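Local coordinates for prolyl endopeptidase (Myxococcus xanthus, PDB 2BKL), which probably hydrolyses oligopeptides on the carboxyl side of proline and, less readily, alanine, as a serine peptidase of the prolyl oligopeptidase family, at residues 446-452 / 475-481; 414-420 / 432-438; 238-243 / 254-259. The contacts are given in a common frame with arbitrary orientation. Residues are numbered along the deposited sequence.

Contact 1: 446-452 / 475-481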
loop_
_atom_site.group_PDB
_atom_site.type_symbol
_atom_site.label_atom_id
_atom_site.label_comp_id
_atom_site.label_asym_id
_atom_site.label_seq_id
_atom_site.Cartn_x
_atom_site.Cartn_y
_atom_site.Cartn_z
ATOM N N ALA A 446 -9.207 28.303 -5.908
ATOM C CA ALA A 446 -9.873 27.098 -5.429
ATOM C C ALA A 446 -9.065 26.417 -4.324
ATOM O O ALA A 446 -7.852 26.258 -4.464
ATOM C CB ALA A 446 -10.060 26.120 -6.583
ATOM N N PRO A 447 -9.715 25.966 -3.264
ATOM C CA PRO A 447 -9.028 25.162 -2.251
ATOM C C PRO A 447 -8.579 23.892 -2.972
ATOM O O PRO A 447 -9.383 23.245 -3.644
ATOM C CB PRO A 447 -10.123 24.840 -1.230
ATOM C CG PRO A 447 -11.303 25.499 -1.645
ATOM C CD PRO A 447 -11.151 26.117 -2.987
ATOM N N THR A 448 -7.323 23.534 -2.821
ATOM C CA THR A 448 -6.757 22.421 -3.553
ATOM C C THR A 448 -6.027 21.496 -2.618
ATOM O O THR A 448 -5.360 21.947 -1.712
ATOM C CB THR A 448 -5.811 22.997 -4.630
ATOM O OG1 THR A 448 -6.593 23.761 -5.556
ATOM C CG2 THR A 448 -5.103 21.921 -5.462
ATOM N N LEU A 449 -6.182 20.206 -2.850
ATOM C CA LEU A 449 -5.514 19.168 -2.082
ATOM C C LEU A 449 -4.684 18.337 -3.057
ATOM O O LEU A 449 -5.223 17.733 -3.975
ATOM C CB LEU A 449 -6.529 18.285 -1.382
ATOM C CG LEU A 449 -6.017 17.109 -0.554
ATOM C CD1 LEU A 449 -5.155 17.552 0.554
ATOM C CD2 LEU A 449 -7.234 16.356 -0.013
ATOM N N LEU A 450 -3.386 18.313 -2.849
ATOM C CA LEU A 450 -2.409 17.671 -3.723
ATOM C C LEU A 450 -1.815 16.481 -2.964
ATOM O O LEU A 450 -1.269 16.645 -1.861
ATOM C CB LEU A 450 -1.305 18.667 -4.114
ATOM C CG LEU A 450 -0.039 18.086 -4.746
ATOM C CD1 LEU A 450 -0.354 17.367 -6.079
ATOM C CD2 LEU A 450 0.990 19.152 -4.927
ATOM N N TYR A 451 -1.954 15.315 -3.561
ATOM C CA TYR A 451 -1.561 14.040 -2.980
ATOM C C TYR A 451 -0.412 13.420 -3.780
ATOM O O TYR A 451 -0.377 13.476 -5.015
ATOM C CB TYR A 451 -2.777 13.110 -3.032
ATOM C CG TYR A 451 -2.622 11.691 -2.542
ATOM C CD1 TYR A 451 -2.103 11.438 -1.300
ATOM C CD2 TYR A 451 -3.121 10.627 -3.279
ATOM C CE1 TYR A 451 -2.006 10.129 -0.802
ATOM C CE2 TYR A 451 -3.045 9.322 -2.796
ATOM C CZ TYR A 451 -2.430 9.098 -1.569
ATOM O OH TYR A 451 -2.290 7.816 -1.023
ATOM N N GLY A 452 0.508 12.792 -3.066
ATOM C CA GLY A 452 1.590 12.059 -3.687
ATOM C C GLY A 452 2.145 10.998 -2.758
ATOM O O GLY A 452 1.799 10.936 -1.592
ATOM N N GLY A 475 -16.159 23.268 -4.221
ATOM C CA GLY A 475 -15.396 23.976 -5.243
ATOM C C GLY A 475 -13.914 23.644 -5.169
ATOM O O GLY A 475 -13.100 24.397 -5.677
ATOM N N GLY A 476 -13.565 22.552 -4.502
ATOM C CA GLY A 476 -12.181 22.180 -4.371
ATOM C C GLY A 476 -11.634 21.418 -5.560
ATOM O O GLY A 476 -12.367 20.904 -6.388
ATOM N N VAL A 477 -10.306 21.381 -5.623
ATOM C CA VAL A 477 -9.555 20.619 -6.624
ATOM C C VAL A 477 -8.786 19.549 -5.889
ATOM O O VAL A 477 -8.222 19.802 -4.820
ATOM C CB VAL A 477 -8.595 21.542 -7.369
ATOM C CG1 VAL A 477 -7.624 20.777 -8.312
ATOM C CG2 VAL A 477 -9.387 22.640 -8.128
ATOM N N TYR A 478 -8.793 18.360 -6.454
ATOM C CA TYR A 478 -7.999 17.232 -5.945
ATOM C C TYR A 478 -7.009 16.851 -7.009
ATOM O O TYR A 478 -7.392 16.594 -8.159
ATOM C CB TYR A 478 -8.896 16.040 -5.630
ATOM C CG TYR A 478 -8.179 14.805 -5.124
ATOM C CD1 TYR A 478 -7.487 14.826 -3.931
ATOM C CD2 TYR A 478 -8.247 13.615 -5.826
ATOM C CE1 TYR A 478 -6.844 13.675 -3.451
ATOM C CE2 TYR A 478 -7.625 12.471 -5.360
ATOM C CZ TYR A 478 -6.924 12.519 -4.181
ATOM O OH TYR A 478 -6.287 11.369 -3.679
ATOM N N ALA A 479 -5.723 16.803 -6.664
ATOM C CA ALA A 479 -4.674 16.500 -7.629
ATOM C C ALA A 479 -3.810 15.385 -7.099
ATOM O O ALA A 479 -3.531 15.335 -5.897
ATOM C CB ALA A 479 -3.823 17.747 -7.888
ATOM N N VAL A 480 -3.389 14.487 -7.983
ATOM C CA VAL A 480 -2.569 13.328 -7.634
ATOM C C VAL A 480 -1.382 13.287 -8.618
ATOM O O VAL A 480 -1.580 13.115 -9.819
ATOM C CB VAL A 480 -3.388 12.003 -7.707
ATOM C CG1 VAL A 480 -2.519 10.834 -7.265
ATOM C CG2 VAL A 480 -4.655 12.107 -6.846
ATOM N N ALA A 481 -0.168 13.461 -8.104
ATOM C CA ALA A 481 1.029 13.501 -8.945
ATOM C C ALA A 481 1.686 12.149 -9.029
ATOM O O ALA A 481 1.832 11.467 -7.989
ATOM C CB ALA A 481 1.993 14.542 -8.435
#
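Gly475 ends the helix 469-473 in a Schellman motif, its positive phi of 91° favouring glycine, and its carbonyl O lies 3.6 Å from Ala446 CB. At Gly476 the chain straightens alongside Pro447; the Gly476 CA makes a CA-H...O contact of 3.1 Å with Pro447 O, and a CB would lie about 3.3 Å from that oxygen, a tight fit. Val477 opens the strand: its N donates to Pro447 O (2.9 Å) and its O accepts from Leu449 N (2.9 Å), while its CG2 packs on Ala446 CB at 3.9 Å. Tyr478 turns to the opposite face, where its ring packs beside Leu449 and Tyr451, with CD1 4.2 Å from Leu449 CD2 and OH 3.3 Å from Tyr451 CD2. Ala479 repeats the ladder, N to Leu449 O at 2.9 Å and O from Tyr451 N at 2.8 Å, and its small CB meets Leu450 CD1 at 3.9 Å on the face covered by helix 503-518. Val480 returns to the tyrosine face, CG1 4.0 Å from Tyr451 CD2, and Ala481 N closes the series on Tyr451 O (3.1 Å). The axes of strands 448-451 and 477-481 approach to 4.7 Å and lie 17° from parallel. With helix 469-473 between them in the chain they form a beta-alpha-beta crossover in the central sheet of the alpha/beta-hydrolase fold, and Tyr451 reaches the residues of the probable nucleophile elbow around Ser533.

Contact 2: 414-420 / 432-438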
loop_
_atom_site.group_PDB
_atom_site.type_symbol
_atom_site.label_atom_id
_atom_site.label_comp_id
_atom_site.label_asym_id
_atom_site.label_seq_id
_atom_site.Cartn_x
_atom_site.Cartn_y
_atom_site.Cartn_z
ATOM N N GLN A 414 -21.206 15.699 -12.856
ATOM C CA GLN A 414 -20.837 17.006 -12.330
ATOM C C GLN A 414 -19.323 17.231 -12.299
ATOM O O GLN A 414 -18.894 18.346 -12.077
ATOM C CB GLN A 414 -21.435 17.219 -10.928
ATOM C CG GLN A 414 -22.952 17.555 -11.007
ATOM C CD GLN A 414 -23.671 17.538 -9.667
ATOM O OE1 GLN A 414 -23.048 17.646 -8.606
ATOM N NE2 GLN A 414 -25.006 17.379 -9.716
ATOM N N TYR A 415 -18.522 16.188 -12.498
ATOM C CA TYR A 415 -17.074 16.263 -12.288
ATOM C C TYR A 415 -16.311 15.886 -13.537
ATOM O O TYR A 415 -16.832 15.212 -14.443
ATOM C CB TYR A 415 -16.627 15.311 -11.153
ATOM C CG TYR A 415 -17.491 15.390 -9.942
ATOM C CD1 TYR A 415 -17.430 16.462 -9.099
ATOM C CD2 TYR A 415 -18.417 14.412 -9.670
ATOM C CE1 TYR A 415 -18.258 16.562 -7.991
ATOM C CE2 TYR A 415 -19.255 14.499 -8.566
ATOM C CZ TYR A 415 -19.184 15.575 -7.750
ATOM O OH TYR A 415 -20.034 15.690 -6.661
ATOM N N GLN A 416 -15.074 16.357 -13.598
ATOM C CA GLN A 416 -14.185 15.915 -14.660
ATOM C C GLN A 416 -12.817 15.651 -14.116
ATOM O O GLN A 416 -12.431 16.136 -13.039
ATOM C CB GLN A 416 -14.109 16.900 -15.800
ATOM C CG GLN A 416 -13.499 18.211 -15.439
ATOM C CD GLN A 416 -13.489 19.212 -16.586
ATOM O OE1 GLN A 416 -13.930 20.336 -16.423
ATOM N NE2 GLN A 416 -12.975 18.799 -17.742
ATOM N N VAL A 417 -12.085 14.871 -14.886
ATOM C CA VAL A 417 -10.731 14.453 -14.564
ATOM C C VAL A 417 -9.857 14.855 -15.730
ATOM O O VAL A 417 -10.177 14.548 -16.891
ATOM C CB VAL A 417 -10.614 12.923 -14.417
ATOM C CG1 VAL A 417 -9.184 12.506 -14.069
ATOM C CG2 VAL A 417 -11.630 12.387 -13.387
ATOM N N GLU A 418 -8.822 15.628 -15.432
ATOM C CA GLU A 418 -7.788 15.983 -16.389
ATOM C C GLU A 418 -6.523 15.181 -16.096
ATOM O O GLU A 418 -6.261 14.793 -14.943
ATOM C CB GLU A 418 -7.431 17.460 -16.240
ATOM C CG GLU A 418 -8.611 18.412 -16.109
ATOM C CD GLU A 418 -8.094 19.812 -16.054
ATOM O OE1 GLU A 418 -7.450 20.203 -17.046
ATOM O OE2 GLU A 418 -8.265 20.485 -15.016
ATOM N N GLN A 419 -5.736 14.937 -17.130
ATOM C CA GLN A 419 -4.369 14.493 -17.000
ATOM C C GLN A 419 -3.458 15.488 -17.667
ATOM O O GLN A 419 -3.646 15.830 -18.872
ATOM C CB GLN A 419 -4.136 13.111 -17.580
ATOM C CG GLN A 419 -2.673 12.619 -17.327
ATOM C CD GLN A 419 -2.407 11.199 -17.759
ATOM O OE1 GLN A 419 -2.762 10.803 -18.894
ATOM N NE2 GLN A 419 -1.808 10.430 -16.872
ATOM N N VAL A 420 -2.517 15.983 -16.877
ATOM C CA VAL A 420 -1.559 16.967 -17.316
ATOM C C VAL A 420 -0.149 16.449 -17.115
ATOM O O VAL A 420 0.077 15.464 -16.392
ATOM C CB VAL A 420 -1.755 18.301 -16.560
ATOM C CG1 VAL A 420 -3.166 18.834 -16.791
ATOM C CG2 VAL A 420 -1.450 18.171 -15.059
ATOM N N MET A 432 0.221 14.171 -13.840
ATOM C CA MET A 432 -0.628 14.482 -12.696
ATOM C C MET A 432 -2.084 14.411 -13.117
ATOM O O MET A 432 -2.453 14.908 -14.203
ATOM C CB MET A 432 -0.289 15.865 -12.119
ATOM C CG MET A 432 -1.173 16.255 -10.968
ATOM S SD MET A 432 -0.474 17.621 -9.963
ATOM C CE MET A 432 -0.206 18.870 -11.154
ATOM N N PHE A 433 -2.931 13.796 -12.294
ATOM C CA PHE A 433 -4.381 13.867 -12.438
ATOM C C PHE A 433 -4.939 15.036 -11.664
ATOM O O PHE A 433 -4.510 15.305 -10.545
ATOM C CB PHE A 433 -5.046 12.583 -11.936
ATOM C CG PHE A 433 -4.629 11.328 -12.640
ATOM C CD1 PHE A 433 -5.056 11.070 -13.935
ATOM C CD2 PHE A 433 -3.845 10.367 -11.990
ATOM C CE1 PHE A 433 -4.686 9.893 -14.593
ATOM C CE2 PHE A 433 -3.514 9.189 -12.633
ATOM C CZ PHE A 433 -3.910 8.954 -13.911
ATOM N N VAL A 434 -5.895 15.746 -12.257
ATOM C CA VAL A 434 -6.543 16.874 -11.610
ATOM C C VAL A 434 -8.036 16.686 -11.710
ATOM O O VAL A 434 -8.578 16.537 -12.811
ATOM C CB VAL A 434 -6.100 18.234 -12.192
ATOM C CG1 VAL A 434 -6.678 19.363 -11.339
ATOM C CG2 VAL A 434 -4.583 18.350 -12.247
ATOM N N VAL A 435 -8.712 16.682 -10.570
ATOM C CA VAL A 435 -10.138 16.348 -10.498
ATOM C C VAL A 435 -10.886 17.515 -9.879
ATOM O O VAL A 435 -10.474 18.095 -8.875
ATOM C CB VAL A 435 -10.369 15.072 -9.618
ATOM C CG1 VAL A 435 -11.815 14.630 -9.698
ATOM C CG2 VAL A 435 -9.406 13.931 -10.027
ATOM N N HIS A 436 -11.999 17.891 -10.489
ATOM C CA HIS A 436 -12.787 19.012 -9.994
ATOM C C HIS A 436 -14.164 19.018 -10.635
ATOM O O HIS A 436 -14.407 18.344 -11.625
ATOM C CB HIS A 436 -12.082 20.341 -10.280
ATOM C CG HIS A 436 -11.660 20.482 -11.701
ATOM N ND1 HIS A 436 -12.514 20.910 -12.704
ATOM C CD2 HIS A 436 -10.469 20.257 -12.298
ATOM C CE1 HIS A 436 -11.863 20.916 -13.855
ATOM N NE2 HIS A 436 -10.622 20.523 -13.634
ATOM N N ARG A 437 -15.065 19.832 -10.085
ATOM C CA ARG A 437 -16.347 20.066 -10.754
ATOM C C ARG A 437 -16.120 20.663 -12.138
ATOM O O ARG A 437 -15.220 21.492 -12.340
ATOM C CB ARG A 437 -17.222 21.026 -9.950
ATOM C CG ARG A 437 -17.820 20.445 -8.690
ATOM C CD ARG A 437 -18.666 21.424 -7.931
ATOM N NE ARG A 437 -19.857 21.721 -8.717
ATOM C CZ ARG A 437 -20.940 20.928 -8.750
ATOM N NH1 ARG A 437 -21.017 19.820 -8.005
ATOM N NH2 ARG A 437 -21.958 21.248 -9.541
ATOM N N LYS A 438 -16.986 20.306 -13.075
ATOM C CA LYS A 438 -16.948 20.903 -14.412
ATOM C C LYS A 438 -17.063 22.414 -14.399
ATOM O O LYS A 438 -16.464 23.071 -15.248
ATOM C CB LYS A 438 -18.039 20.295 -15.308
ATOM C CG LYS A 438 -17.750 18.885 -15.695
ATOM C CD LYS A 438 -18.747 18.323 -16.727
ATOM C CE LYS A 438 -18.545 16.834 -16.959
ATOM N NZ LYS A 438 -19.694 16.252 -17.688
HETATM O O HOH W 1 -15.311 21.857 -17.708
#
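Backbone hydrogen bonds pair these antiparallel strands two by two. Gln416 N gives to His436 O (2.9 Å) and His436 N to Gln416 O (3.1 Å); Glu418 N gives to Val434 O (2.8 Å), and Val434 N to Glu418 O (2.9 Å); Val420 and Met432 do the same, both N-to-O distances being 2.9 Å. At the other end, beyond Gln416-His436, Lys438 N reaches Gln414 O at 2.9 Å, and Arg437 NH1 gives to Gln414 OE1 at 3.0 Å, while Arg437 NE forms a salt bridge with Asp439. The imidazole of His436 uses both nitrogens: NE2 donates to Glu418 OE2 (2.7 Å) and ND1 to Arg437 O (2.8 Å), consistent with a doubly protonated ring, and the carboxylate also accepts from Tyr521. A water gives to Gln416 OE1 (2.4 Å) and Lys438 O (3.0 Å). Gln419 NE2 and Tyr415 OH are satisfied by Asp339 and Asp473. Apolar contacts add to the ladder: Val420 CG2 lies 3.9 Å from Met432 CB and 4.2 Å from Val434 CG2. On its other side strand 429-437 pairs with strand 477-481, whereas 415-423 is outermost, so this is the antiparallel beta hairpin at one edge of the alpha/beta-hydrolase sheet.

Contact 3: 238-243 / 254-259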
loop_
_atom_site.group_PDB
_atom_site.type_symbol
_atom_site.label_atom_id
_atom_site.label_comp_id
_atom_site.label_asym_id
_atom_site.label_seq_id
_atom_site.Cartn_x
_atom_site.Cartn_y
_atom_site.Cartn_z
ATOM N N GLY A 238 1.062 -28.411 -7.985
ATOM C CA GLY A 238 1.838 -28.807 -6.827
ATOM C C GLY A 238 3.254 -29.272 -7.134
ATOM O O GLY A 238 3.990 -29.681 -6.248
ATOM N N LYS A 239 3.657 -29.190 -8.394
ATOM C CA LYS A 239 4.909 -29.805 -8.805
ATOM C C LYS A 239 6.109 -28.874 -8.691
ATOM O O LYS A 239 7.240 -29.333 -8.696
ATOM C CB LYS A 239 4.812 -30.345 -10.238
ATOM C CG LYS A 239 3.923 -31.587 -10.370
ATOM C CD LYS A 239 4.457 -32.794 -9.594
ATOM C CE LYS A 239 3.652 -34.074 -9.861
ATOM N NZ LYS A 239 2.973 -34.562 -8.611
ATOM N N TYR A 240 5.860 -27.572 -8.573
ATOM C CA TYR A 240 6.944 -26.594 -8.517
ATOM C C TYR A 240 6.728 -25.661 -7.344
ATOM O O TYR A 240 5.749 -24.918 -7.258
ATOM C CB TYR A 240 7.079 -25.833 -9.850
ATOM C CG TYR A 240 7.245 -26.739 -11.055
ATOM C CD1 TYR A 240 8.486 -27.279 -11.381
ATOM C CD2 TYR A 240 6.154 -27.071 -11.854
ATOM C CE1 TYR A 240 8.631 -28.117 -12.448
ATOM C CE2 TYR A 240 6.299 -27.911 -12.944
ATOM C CZ TYR A 240 7.546 -28.430 -13.217
ATOM O OH TYR A 240 7.744 -29.298 -14.300
ATOM N N LEU A 241 7.679 -25.721 -6.433
ATOM C CA LEU A 241 7.758 -24.817 -5.296
ATOM C C LEU A 241 8.831 -23.754 -5.525
ATOM O O LEU A 241 9.957 -24.059 -5.852
ATOM C CB LEU A 241 8.064 -25.631 -4.046
ATOM C CG LEU A 241 8.339 -24.864 -2.762
ATOM C CD1 LEU A 241 7.095 -24.172 -2.266
ATOM C CD2 LEU A 241 8.892 -25.842 -1.741
ATOM N N PHE A 242 8.451 -22.490 -5.364
ATOM C CA PHE A 242 9.344 -21.347 -5.536
ATOM C C PHE A 242 9.571 -20.612 -4.208
ATOM O O PHE A 242 8.646 -20.463 -3.394
ATOM C CB PHE A 242 8.740 -20.349 -6.527
ATOM C CG PHE A 242 8.570 -20.902 -7.888
ATOM C CD1 PHE A 242 9.641 -20.977 -8.744
ATOM C CD2 PHE A 242 7.344 -21.365 -8.299
ATOM C CE1 PHE A 242 9.492 -21.527 -10.016
ATOM C CE2 PHE A 242 7.178 -21.926 -9.538
ATOM C CZ PHE A 242 8.263 -22.011 -10.395
ATOM N N VAL A 243 10.800 -20.163 -4.015
ATOM C CA VAL A 243 11.160 -19.289 -2.914
ATOM C C VAL A 243 11.887 -18.089 -3.486
ATOM O O VAL A 243 12.862 -18.210 -4.240
ATOM C CB VAL A 243 11.999 -20.010 -1.871
ATOM C CG1 VAL A 243 12.551 -19.025 -0.832
ATOM C CG2 VAL A 243 11.167 -21.096 -1.164
ATOM N N VAL A 254 15.434 -16.029 -7.276
ATOM C CA VAL A 254 14.408 -17.057 -7.336
ATOM C C VAL A 254 15.047 -18.442 -7.233
ATOM O O VAL A 254 15.938 -18.759 -8.017
ATOM C CB VAL A 254 13.571 -16.990 -8.641
ATOM C CG1 VAL A 254 12.459 -18.032 -8.594
ATOM C CG2 VAL A 254 12.975 -15.603 -8.821
ATOM N N TYR A 255 14.576 -19.224 -6.271
ATOM C CA TYR A 255 14.919 -20.633 -6.106
ATOM C C TYR A 255 13.685 -21.483 -6.347
ATOM O O TYR A 255 12.550 -21.055 -6.150
ATOM C CB TYR A 255 15.462 -20.878 -4.698
ATOM C CG TYR A 255 16.797 -20.189 -4.446
ATOM C CD1 TYR A 255 16.862 -18.847 -4.066
ATOM C CD2 TYR A 255 17.993 -20.879 -4.603
ATOM C CE1 TYR A 255 18.089 -18.224 -3.848
ATOM C CE2 TYR A 255 19.218 -20.261 -4.371
ATOM C CZ TYR A 255 19.263 -18.940 -4.010
ATOM O OH TYR A 255 20.490 -18.331 -3.791
ATOM N N TRP A 256 13.886 -22.726 -6.786
ATOM C CA TRP A 256 12.781 -23.638 -6.949
ATOM C C TRP A 256 13.199 -25.072 -6.741
ATOM O O TRP A 256 14.377 -25.398 -6.781
ATOM C CB TRP A 256 12.172 -23.500 -8.347
ATOM C CG TRP A 256 13.043 -23.982 -9.470
ATOM C CD1 TRP A 256 14.109 -23.334 -10.020
ATOM C CD2 TRP A 256 12.887 -25.193 -10.213
ATOM N NE1 TRP A 256 14.644 -24.084 -11.042
ATOM C CE2 TRP A 256 13.906 -25.226 -11.183
ATOM C CE3 TRP A 256 12.003 -26.267 -10.137
ATOM C CZ2 TRP A 256 14.051 -26.284 -12.080
ATOM C CZ3 TRP A 256 12.146 -27.315 -11.019
ATOM C CH2 TRP A 256 13.159 -27.310 -11.984
ATOM N N LYS A 257 12.198 -25.891 -6.490
ATOM C CA LYS A 257 12.366 -27.330 -6.491
ATOM C C LYS A 257 11.041 -28.001 -6.748
ATOM O O LYS A 257 9.976 -27.384 -6.683
ATOM C CB LYS A 257 12.953 -27.832 -5.186
ATOM C CG LYS A 257 12.104 -27.694 -3.949
ATOM C CD LYS A 257 13.022 -27.995 -2.777
ATOM C CE LYS A 257 12.356 -28.529 -1.608
ATOM N NZ LYS A 257 13.487 -28.966 -0.714
ATOM N N ARG A 258 11.120 -29.294 -7.048
ATOM C CA ARG A 258 9.955 -30.162 -6.995
ATOM C C ARG A 258 9.870 -30.600 -5.529
ATOM O O ARG A 258 10.867 -30.983 -4.931
ATOM C CB ARG A 258 10.112 -31.371 -7.950
ATOM C CG ARG A 258 10.301 -30.977 -9.434
ATOM C CD ARG A 258 10.336 -32.160 -10.448
ATOM N NE ARG A 258 10.704 -31.714 -11.805
ATOM C CZ ARG A 258 11.940 -31.410 -12.226
ATOM N NH1 ARG A 258 12.996 -31.517 -11.425
ATOM N NH2 ARG A 258 12.130 -30.989 -13.474
ATOM N N PRO A 259 8.711 -30.462 -4.893
ATOM C CA PRO A 259 8.582 -30.863 -3.487
ATOM C C PRO A 259 9.073 -32.293 -3.260
ATOM O O PRO A 259 8.733 -33.170 -4.033
ATOM C CB PRO A 259 7.073 -30.744 -3.229
ATOM C CG PRO A 259 6.632 -29.673 -4.168
ATOM C CD PRO A 259 7.477 -29.847 -5.407
HETATM O O HOH W 2 9.781 -30.772 -14.984
#
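Gly238, with a positive phi of 74°, belongs to the turn leading into the strand, and its O lies 3.4 Å from Pro259 CG. The carbonyl O of Lys239 contacts Arg258 CA and Pro259 CD, both at 3.3 Å. Tyr240 brings the edge of its ring to Trp256, CD1 3.7 Å from Trp256 CZ3, the two rings inclined at 51°. Its OH is held by Asp282 and accepts from a water 2.6 Å away, which takes a bond from Arg258 NH2 at 2.8 Å; the same guanidinium is in salt bridge with Glu261. With Leu241 the ladder begins: N to Lys257 O is 2.8 Å and Lys257 N to Leu241 O is 3.0 Å, while Leu241 CB packs on Pro259 CG at 4.3 Å. Phe242 faces the other way, in a non-hydrogen-bonded pair with Trp256, its CD1 3.6 Å from Trp256 CB and 4.1 Å from Val254 CG1. Phe284 meets the rings of Tyr240, Phe242 and Trp256 edge-to-face, building an aromatic cluster toward the next sheet. Val243 finishes with N to Tyr255 O (2.9 Å) and O from Tyr255 N (2.8 Å). The result is the central beta hairpin of a four-stranded antiparallel blade in the N-terminal beta-propeller.

Contacts 1 and 2 belong to one sheet of the catalytic domain: their centres are 10 Å apart, and strands 477-481 and 429-437 are neighbours, probably hydrogen-bonded from Tyr478 O to Val435 N and from Val480 O to Phe433 N. Contact 1 is the buried, parallel part, with mostly aliphatic and tyrosine side chains; contact 2 is partly buried near the edge and richer in polar side-chain bonds, such as that of His436 with Glu418. Contact 3 lies on the opposite side of the chain's centre, about 47 Å from each of the others between centres, in the propeller. Also an antiparallel hairpin and partly buried, it is richer than contact 2 in aromatic packing.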